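Long-range contacts in glucose dehydrogenase (Serratia sp. FS14, PDB 7CDY), which belongs to the glucose/sorbosone dehydrogenase family, whose members have the beta-propeller fold, and binds a calcium ion: residues 4-9 / 340-345; 14-19 / 319-324; 115-120 / 155-160. One frame throughout, in Å; residues are numbered along the deposited sequence. Where two conformers were deposited one is given.

Overall arrangement
The chain is a beta propeller, built as a ring of antiparallel sheets, the blades. Strand 3-19 passes from one blade to the next: its start, 4-9, is the outer strand of the last blade, against 339-345 in contact 1, and its end, 14-19, is the inner strand of the first blade, facing 319-324 in contact 2. Their centres are 11 Å apart and they touch where L341 packs on L17. Contact 1 closes the ring by strand pairing; contact 2 packs the first and last blades together. Along the chain, contact 1 encloses contact 2, which encloses contact 3. Contact 3, between two loops, lies across the chain's centre from contact 1, 34 Å away between centres, and 24 Å from contact 2.

Contact 1: residues 4-9 / 340-345; sequences VSQLQD and KLLKVG
K340 opens the pairing of 340-345 with 4-9, laying its aliphatic chain over the side chains of Q6 and D9. Its chain bends at chi2 (-60°), which sets CD 3.5 Å from D9 CB, and K340 CE comes to 3.3 Å from Q6 OE1. The ammonium itself turns to the carbonyl of D338. L341 meets a classic beta bulge, since both L7 and Q8 face it: L341 N gives a 3.0 Å bond to Q8 O, while L341 O accepts from L7 N at 2.8 Å. L341 CD2 also lies against L7 CB at 3.9 Å. L342 turns to the other face of the sheet, with CD2 touching both Q6 CA and V4 CG1. K343 and S5 form a hydrogen-bonded antiparallel pair, bonded both ways, K343 N reaching S5 O at 2.8 Å, and K343 CB packs against L7 CD1 at 3.8 Å. V344 ends the pairing with a looser methyl contact to V4 CG2. This is the N- to C-terminal strand closure of a beta propeller: strand 3-19 is hydrogen-bonded to 339-345, whose other edge pairs with 330-334, while W38 of strand 34-39 packs on L7, Q8 and L341.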
loop_
_atom_site.group_PDB
_atom_site.type_symbol
_atom_site.label_atom_id
_atom_site.label_comp_id
_atom_site.label_asym_id
_atom_site.label_seq_id
_atom_site.Cartn_x
_atom_site.Cartn_y
_atom_site.Cartn_z
ATOM N N VAL A 4 11.742 19.397 7.573
ATOM C CA VAL A 4 10.501 19.215 6.827
ATOM C C VAL A 4 10.275 20.439 5.956
ATOM O O VAL A 4 10.278 21.570 6.455
ATOM C CB VAL A 4 9.279 19.009 7.742
ATOM C CG1 VAL A 4 8.019 18.823 6.892
ATOM C CG2 VAL A 4 9.493 17.838 8.671
ATOM N N SER A 5 10.055 20.209 4.668
ATOM C CA SER A 5 9.657 21.243 3.728
ATOM C C SER A 5 8.297 20.870 3.165
ATOM O O SER A 5 8.121 19.760 2.649
ATOM C CB SER A 5 10.656 21.332 2.580
ATOM O OG SER A 5 10.302 22.369 1.685
ATOM N N GLN A 6 7.341 21.779 3.271
ATOM C CA GLN A 6 6.037 21.579 2.655
ATOM C C GLN A 6 6.140 21.988 1.194
ATOM O O GLN A 6 6.368 23.163 0.885
ATOM C CB GLN A 6 4.975 22.398 3.382
ATOM C CG GLN A 6 3.596 22.248 2.764
ATOM C CD GLN A 6 2.529 22.958 3.554
ATOM O OE1 GLN A 6 2.267 22.620 4.707
ATOM N NE2 GLN A 6 1.906 23.949 2.942
ATOM N N LEU A 7 5.989 21.025 0.287
ATOM C CA LEU A 7 6.121 21.292 -1.139
ATOM C C LEU A 7 4.805 21.649 -1.803
ATOM O O LEU A 7 4.814 22.328 -2.837
ATOM C CB LEU A 7 6.706 20.072 -1.854
ATOM C CG LEU A 7 8.041 19.540 -1.335
ATOM C CD1 LEU A 7 8.480 18.338 -2.156
ATOM C CD2 LEU A 7 9.098 20.639 -1.365
ATOM N N GLN A 8 3.681 21.197 -1.255
ATOM C CA GLN A 8 2.391 21.413 -1.887
ATOM C C GLN A 8 1.306 21.235 -0.838
ATOM O O GLN A 8 1.441 20.399 0.059
ATOM C CB GLN A 8 2.171 20.420 -3.039
ATOM C CG GLN A 8 0.878 20.631 -3.807
ATOM C CD GLN A 8 0.835 21.979 -4.498
ATOM O OE1 GLN A 8 1.761 22.351 -5.203
ATOM N NE2 GLN A 8 -0.251 22.713 -4.293
ATOM N N ASP A 9 0.237 22.015 -0.961
ATOM C CA ASP A 9 -0.953 21.867 -0.133
ATOM C C ASP A 9 -2.183 21.707 -1.021
ATOM O O ASP A 9 -2.060 21.555 -2.242
ATOM C CB ASP A 9 -1.106 23.062 0.819
ATOM C CG ASP A 9 -1.346 24.379 0.083
ATOM O OD1 ASP A 9 -1.224 24.436 -1.156
ATOM O OD2 ASP A 9 -1.664 25.373 0.762
ATOM N N LYS A 340 -1.099 17.561 2.335
ATOM C CA LYS A 340 0.211 18.120 2.038
ATOM C C LYS A 340 1.141 17.071 1.435
ATOM O O LYS A 340 1.063 15.878 1.758
ATOM C CB LYS A 340 0.880 18.661 3.315
ATOM C CG LYS A 340 0.007 19.571 4.189
ATOM C CD LYS A 340 -0.460 20.818 3.464
ATOM C CE LYS A 340 -0.944 21.889 4.453
ATOM N NZ LYS A 340 -2.105 21.406 5.254
ATOM N N LEU A 341 2.044 17.546 0.573
ATOM C CA LEU A 341 3.227 16.810 0.152
ATOM C C LEU A 341 4.408 17.372 0.935
ATOM O O LEU A 341 4.665 18.583 0.886
ATOM C CB LEU A 341 3.454 17.007 -1.350
ATOM C CG LEU A 341 4.754 16.461 -1.944
ATOM C CD1 LEU A 341 4.779 14.938 -1.915
ATOM C CD2 LEU A 341 4.910 16.980 -3.377
ATOM N N LEU A 342 5.114 16.507 1.662
ATOM C CA LEU A 342 6.225 16.912 2.515
ATOM C C LEU A 342 7.518 16.254 2.062
ATOM O O LEU A 342 7.533 15.076 1.685
ATOM C CB LEU A 342 5.986 16.484 3.967
ATOM C CG LEU A 342 4.685 16.950 4.610
ATOM C CD1 LEU A 342 4.566 16.387 6.020
ATOM C CD2 LEU A 342 4.585 18.473 4.620
ATOM N N LYS A 343 8.608 17.004 2.147
ATOM C CA LYS A 343 9.951 16.504 1.886
ATOM C C LYS A 343 10.704 16.493 3.214
ATOM O O LYS A 343 10.810 17.532 3.880
ATOM C CB LYS A 343 10.641 17.414 0.872
ATOM C CG LYS A 343 12.043 17.012 0.483
ATOM C CD LYS A 343 12.579 18.023 -0.525
ATOM C CE LYS A 343 14.086 18.013 -0.609
ATOM N NZ LYS A 343 14.590 19.026 -1.581
ATOM N N VAL A 344 11.185 15.320 3.575
ATOM C CA VAL A 344 11.745 15.113 4.933
ATOM C C VAL A 344 13.165 14.584 4.869
ATOM O O VAL A 344 13.432 13.685 4.143
ATOM C CB VAL A 344 10.855 14.151 5.739
ATOM C CG1 VAL A 344 11.424 13.955 7.124
ATOM C CG2 VAL A 344 9.427 14.651 5.833
ATOM N N GLY A 345 14.033 15.209 5.659
ATOM C CA GLY A 345 15.452 14.840 5.727
ATOM C C GLY A 345 15.910 14.674 7.164
ATOM O O GLY A 345 15.280 15.128 8.044
#

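Contact 2: residues 14-19 / 319-324; sequences PWSLAF and IREVRS
The inner strands of two adjacent propeller blades, the first and the last, run side by side, nearly parallel, their axes 6.1 Å apart, with W15, S16 and L17 of 14-19 facing R320, E321 and R323 of 319-324. No direct backbone bond joins them; side chains and waters fill the interface. R320 lies over the W15 indole: its CD makes a CH-pi contact 3.9 Å from the centroid of the five-membered ring, and the guanidinium is turned 20° from the ring plane with W15 NE1 over its face. One water connects P14 O with R320 NE; another connects W15 O with R320 O. E321 CG lies anti to the backbone N (chi1 175°), and the chain bends at chi2; OE2 accepts from L17 N at 3.0 Å on the anti lone pair. R323 NH2 meets that same oxygen from the syn side at 2.9 Å, in a salt bridge. L17 CD1 packs on R323 CG at 3.7 Å. Outside the pair, D335 takes R320 NH2, K128 takes E321 OE1, and E64 binds both R323 and S16 OG. E321 OE2 is thus gripped by two donors in a buried charge network, which would be expected to stabilise its carboxylate form.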
loop_
_atom_site.group_PDB
_atom_site.type_symbol
_atom_site.label_atom_id
_atom_site.label_comp_id
_atom_site.label_asym_id
_atom_site.label_seq_id
_atom_site.Cartn_x
_atom_site.Cartn_y
_atom_site.Cartn_z
ATOM N N PRO A 14 -4.945 12.977 -0.268
ATOM C CA PRO A 14 -3.996 12.290 -1.148
ATOM C C PRO A 14 -3.664 10.919 -0.583
ATOM O O PRO A 14 -3.672 10.704 0.633
ATOM C CB PRO A 14 -2.776 13.216 -1.139
ATOM C CG PRO A 14 -2.843 13.882 0.223
ATOM C CD PRO A 14 -4.316 14.074 0.491
ATOM N N TRP A 15 -3.396 9.973 -1.480
ATOM C CA TRP A 15 -3.260 8.585 -1.052
ATOM C C TRP A 15 -1.937 7.963 -1.452
ATOM O O TRP A 15 -1.340 7.242 -0.656
ATOM C CB TRP A 15 -4.419 7.740 -1.609
ATOM C CG TRP A 15 -4.769 6.521 -0.780
ATOM C CD1 TRP A 15 -5.657 6.471 0.258
ATOM C CD2 TRP A 15 -4.236 5.199 -0.922
ATOM N NE1 TRP A 15 -5.716 5.194 0.767
ATOM C CE2 TRP A 15 -4.864 4.390 0.052
ATOM C CE3 TRP A 15 -3.316 4.614 -1.795
ATOM C CZ2 TRP A 15 -4.584 3.021 0.185
ATOM C CZ3 TRP A 15 -3.043 3.262 -1.666
ATOM C CH2 TRP A 15 -3.676 2.478 -0.680
ATOM N N SER A 16 -1.453 8.240 -2.657
ATOM C CA SER A 16 -0.258 7.593 -3.179
ATOM C C SER A 16 0.568 8.615 -3.935
ATOM O O SER A 16 0.032 9.549 -4.532
ATOM C CB SER A 16 -0.662 6.473 -4.165
ATOM O OG SER A 16 0.440 5.770 -4.735
ATOM N N LEU A 17 1.883 8.425 -3.917
ATOM C CA LEU A 17 2.753 9.182 -4.805
ATOM C C LEU A 17 3.773 8.258 -5.438
ATOM O O LEU A 17 4.135 7.219 -4.884
ATOM C CB LEU A 17 3.440 10.366 -4.110
ATOM C CG LEU A 17 4.645 10.065 -3.232
ATOM C CD1 LEU A 17 5.969 10.132 -4.005
ATOM C CD2 LEU A 17 4.686 11.017 -2.039
ATOM N N ALA A 18 4.287 8.695 -6.584
ATOM C CA ALA A 18 5.309 7.941 -7.289
ATOM C C ALA A 18 6.187 8.886 -8.090
ATOM O O ALA A 18 5.690 9.775 -8.782
ATOM C CB ALA A 18 4.686 6.927 -8.242
ATOM N N PHE A 19 7.495 8.690 -7.996
ATOM C CA PHE A 19 8.422 9.505 -8.766
ATOM C C PHE A 19 8.485 9.048 -10.217
ATOM O O PHE A 19 8.448 7.848 -10.516
ATOM C CB PHE A 19 9.817 9.439 -8.150
ATOM C CG PHE A 19 10.031 10.440 -7.057
ATOM C CD1 PHE A 19 9.667 10.149 -5.755
ATOM C CD2 PHE A 19 10.579 11.681 -7.335
ATOM C CE1 PHE A 19 9.851 11.070 -4.747
ATOM C CE2 PHE A 19 10.770 12.605 -6.329
ATOM C CZ PHE A 19 10.404 12.301 -5.036
ATOM N N ILE A 319 -0.012 10.586 8.582
ATOM C CA ILE A 319 0.932 10.246 7.517
ATOM C C ILE A 319 0.398 9.045 6.740
ATOM O O ILE A 319 0.315 7.935 7.272
ATOM C CB ILE A 319 2.352 10.011 8.047
ATOM C CG1 ILE A 319 2.858 11.237 8.828
ATOM C CG2 ILE A 319 3.298 9.680 6.892
ATOM C CD1 ILE A 319 2.707 12.564 8.093
ATOM N N ARG A 320 0.028 9.282 5.482
ATOM C CA ARG A 320 -0.637 8.302 4.635
ATOM C C ARG A 320 0.317 7.567 3.702
ATOM O O ARG A 320 0.090 6.388 3.381
ATOM C CB ARG A 320 -1.698 9.031 3.797
ATOM C CG ARG A 320 -2.250 8.296 2.571
ATOM C CD ARG A 320 -3.144 7.105 2.912
ATOM N NE ARG A 320 -4.413 7.492 3.519
ATOM C CZ ARG A 320 -5.234 6.641 4.131
ATOM N NH1 ARG A 320 -4.921 5.355 4.222
ATOM N NH2 ARG A 320 -6.362 7.078 4.668
ATOM N N GLU A 321 1.375 8.231 3.248
ATOM C CA GLU A 321 2.247 7.685 2.215
ATOM C C GLU A 321 3.682 8.049 2.546
ATOM O O GLU A 321 3.941 9.137 3.074
ATOM C CB GLU A 321 1.888 8.284 0.839
ATOM C CG GLU A 321 2.823 7.886 -0.330
ATOM C CD GLU A 321 2.653 6.431 -0.755
ATOM O OE1 GLU A 321 2.746 5.531 0.105
ATOM O OE2 GLU A 321 2.433 6.171 -1.960
ATOM N N VAL A 322 4.604 7.124 2.266
ATOM C CA VAL A 322 6.038 7.331 2.450
ATOM C C VAL A 322 6.765 6.756 1.245
ATOM O O VAL A 322 6.588 5.577 0.920
ATOM C CB VAL A 322 6.546 6.583 3.698
ATOM C CG1 VAL A 322 7.993 6.957 3.968
ATOM C CG2 VAL A 322 5.680 6.856 4.921
ATOM N N ARG A 323 7.611 7.562 0.603
ATOM C CA ARG A 323 8.456 7.048 -0.471
ATOM C C ARG A 323 9.872 7.571 -0.295
ATOM O O ARG A 323 10.079 8.704 0.147
ATOM C CB ARG A 323 7.944 7.429 -1.874
ATOM C CG ARG A 323 6.554 6.924 -2.214
ATOM C CD ARG A 323 6.494 5.411 -2.516
ATOM N NE ARG A 323 5.094 5.007 -2.645
ATOM C CZ ARG A 323 4.633 3.759 -2.667
ATOM N NH1 ARG A 323 5.460 2.723 -2.585
ATOM N NH2 ARG A 323 3.319 3.569 -2.764
ATOM N N SER A 324 10.849 6.738 -0.648
ATOM C CA SER A 324 12.248 7.154 -0.629
ATOM C C SER A 324 12.582 7.743 -1.993
ATOM O O SER A 324 12.522 7.039 -3.008
ATOM C CB SER A 324 13.145 5.957 -0.314
ATOM O OG SER A 324 14.503 6.343 -0.143
HETATM O O HOH W 1 -5.826 9.521 2.072
HETATM O O HOH W 2 -1.055 5.070 1.044
#

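Contact 3: residues 115-120 / 155-160; sequences QQPKLS and KLQGKL
Q157 and Q115 cross at about a right angle where two loops of the beta propeller meet, one following strand 109-114 and the other leading into strand 160-163. Although the chains cross, the two amide planes are only 14° apart, and Q157 NE2 lies 3.9 Å from Q115 CG. Q157 is bent at chi2 (70°), which carries its CD toward the turn at P117 and L119. There Q157 NE2 donates to P117 O at 2.7 Å, with the acceptor in the plane of the amide, and N144 OD1 is a second acceptor for the same nitrogen. L119 crosses Q157 at about a right angle as well, its CD1 resting 3.7 Å from Q157 CD.

Q115, by contrast, is extended beyond CG and reaches across to the backbone. Its NE2 donates to L156 O at 3.2 Å; the carbonyl oxygen lies close to the amide plane, but the nitrogen stands above the carbonyl plane. Outside partners also hold this amide: OE1 accepts from T92 N and N144 ND2, and NE2 donates to G142 O as well. Both ends of the amide, OE1 and NE2, are therefore bonded, which fixes its flip.

A backbone bond from L156 N to Q116 O, 3.0 Å, joins the loops beside them. L156 turns its side chain toward the 115-120 loop, with CB 3.4 Å from Q116 O, and V185 of strand 185-187 also packs on it. P117, which follows a cis peptide bond, crosses K155 at about a right angle, its CD 3.8 Å from K155 CG, while the lysine ammonium pairs with E152. The same proline carbon lies 3.5 Å from Q157 OE1, a polar atom buried here without a hydrogen-bonding partner in the model.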
loop_
_atom_site.group_PDB
_atom_site.type_symbol
_atom_site.label_atom_id
_atom_site.label_comp_id
_atom_site.label_asym_id
_atom_site.label_seq_id
_atom_site.Cartn_x
_atom_site.Cartn_y
_atom_site.Cartn_z
ATOM N N GLN A 115 -10.486 -7.762 -7.671
ATOM C CA GLN A 115 -10.865 -8.533 -6.506
ATOM C C GLN A 115 -12.276 -9.075 -6.703
ATOM O O GLN A 115 -13.202 -8.330 -7.050
ATOM C CB GLN A 115 -10.836 -7.596 -5.306
ATOM C CG GLN A 115 -11.184 -8.251 -3.993
ATOM C CD GLN A 115 -10.992 -7.319 -2.812
ATOM O OE1 GLN A 115 -11.442 -6.165 -2.820
ATOM N NE2 GLN A 115 -10.311 -7.812 -1.793
ATOM N N GLN A 116 -12.447 -10.377 -6.472
ATOM C CA GLN A 116 -13.746 -11.011 -6.534
ATOM C C GLN A 116 -13.858 -11.987 -5.372
ATOM O O GLN A 116 -12.865 -12.630 -5.004
ATOM C CB GLN A 116 -13.929 -11.788 -7.841
ATOM C CG GLN A 116 -13.958 -10.917 -9.078
ATOM C CD GLN A 116 -15.204 -10.054 -9.177
ATOM O OE1 GLN A 116 -16.073 -10.074 -8.308
ATOM N NE2 GLN A 116 -15.296 -9.287 -10.255
ATOM N N PRO A 117 -15.044 -12.111 -4.767
ATOM C CA PRO A 117 -16.226 -11.290 -5.036
ATOM C C PRO A 117 -16.018 -9.860 -4.540
ATOM O O PRO A 117 -15.033 -9.571 -3.861
ATOM C CB PRO A 117 -17.321 -11.985 -4.213
ATOM C CG PRO A 117 -16.574 -12.654 -3.093
ATOM C CD PRO A 117 -15.285 -13.110 -3.712
ATOM N N LYS A 118 -16.916 -8.960 -4.913
ATOM C CA LYS A 118 -16.913 -7.607 -4.371
ATOM C C LYS A 118 -17.774 -7.598 -3.113
ATOM O O LYS A 118 -18.978 -7.868 -3.184
ATOM C CB LYS A 118 -17.461 -6.622 -5.405
ATOM C CG LYS A 118 -16.584 -6.412 -6.632
ATOM C CD LYS A 118 -17.304 -5.528 -7.650
ATOM C CE LYS A 118 -16.468 -5.273 -8.896
ATOM N NZ LYS A 118 -15.363 -4.312 -8.607
ATOM N N LEU A 119 -17.163 -7.301 -1.955
ATOM C CA LEU A 119 -17.885 -7.367 -0.693
ATOM C C LEU A 119 -17.831 -6.091 0.134
ATOM O O LEU A 119 -18.423 -6.058 1.219
ATOM C CB LEU A 119 -17.363 -8.523 0.173
ATOM C CG LEU A 119 -17.497 -9.925 -0.431
ATOM C CD1 LEU A 119 -16.830 -10.963 0.460
ATOM C CD2 LEU A 119 -18.958 -10.294 -0.658
ATOM N N SER A 120 -17.137 -5.053 -0.320
ATOM C CA SER A 120 -16.962 -3.860 0.491
ATOM C C SER A 120 -18.121 -2.885 0.335
ATOM O O SER A 120 -18.694 -2.736 -0.748
ATOM C CB SER A 120 -15.671 -3.134 0.098
ATOM O OG SER A 120 -15.444 -2.019 0.936
ATOM N N LYS A 155 -11.635 -16.901 -2.358
ATOM C CA LYS A 155 -12.004 -15.491 -2.328
ATOM C C LYS A 155 -10.753 -14.627 -2.302
ATOM O O LYS A 155 -9.771 -14.963 -1.638
ATOM C CB LYS A 155 -12.902 -15.196 -1.123
ATOM C CG LYS A 155 -14.264 -15.873 -1.285
ATOM C CD LYS A 155 -15.250 -15.531 -0.205
ATOM C CE LYS A 155 -16.524 -16.349 -0.404
ATOM N NZ LYS A 155 -17.300 -16.471 0.853
ATOM N N LEU A 156 -10.787 -13.503 -3.021
ATOM C CA LEU A 156 -9.630 -12.620 -3.114
ATOM C C LEU A 156 -9.575 -11.574 -1.997
ATOM O O LEU A 156 -8.785 -10.626 -2.069
ATOM C CB LEU A 156 -9.543 -12.011 -4.514
ATOM C CG LEU A 156 -9.184 -13.066 -5.558
ATOM C CD1 LEU A 156 -9.462 -12.545 -6.953
ATOM C CD2 LEU A 156 -7.731 -13.502 -5.433
ATOM N N GLN A 157 -10.350 -11.764 -0.943
ATOM C CA GLN A 157 -10.292 -10.921 0.239
ATOM C C GLN A 157 -9.110 -11.309 1.114
ATOM O O GLN A 157 -8.868 -12.495 1.364
ATOM C CB GLN A 157 -11.565 -11.139 1.055
ATOM C CG GLN A 157 -12.737 -10.278 0.637
ATOM C CD GLN A 157 -13.294 -10.683 -0.707
ATOM O OE1 GLN A 157 -13.315 -11.876 -1.061
ATOM N NE2 GLN A 157 -13.743 -9.696 -1.474
ATOM N N GLY A 158 -8.410 -10.307 1.645
ATOM C CA GLY A 158 -7.354 -10.571 2.617
ATOM C C GLY A 158 -6.195 -11.354 2.052
ATOM O O GLY A 158 -5.612 -12.195 2.747
ATOM N N LYS A 159 -5.864 -11.107 0.794
ATOM C CA LYS A 159 -4.827 -11.828 0.081
ATOM C C LYS A 159 -3.782 -10.847 -0.426
ATOM O O LYS A 159 -4.085 -9.686 -0.742
ATOM C CB LYS A 159 -5.405 -12.533 -1.160
ATOM C CG LYS A 159 -6.619 -13.415 -0.905
ATOM C CD LYS A 159 -6.249 -14.564 0.003
ATOM C CE LYS A 159 -7.331 -15.643 0.113
ATOM N NZ LYS A 159 -8.497 -15.215 0.932
ATOM N N LEU A 160 -2.545 -11.310 -0.488
ATOM C CA LEU A 160 -1.525 -10.711 -1.333
ATOM C C LEU A 160 -1.501 -11.507 -2.630
ATOM O O LEU A 160 -1.480 -12.741 -2.596
ATOM C CB LEU A 160 -0.167 -10.790 -0.639
ATOM C CG LEU A 160 1.042 -10.181 -1.335
ATOM C CD1 LEU A 160 0.786 -8.735 -1.715
ATOM C CD2 LEU A 160 2.265 -10.284 -0.450
#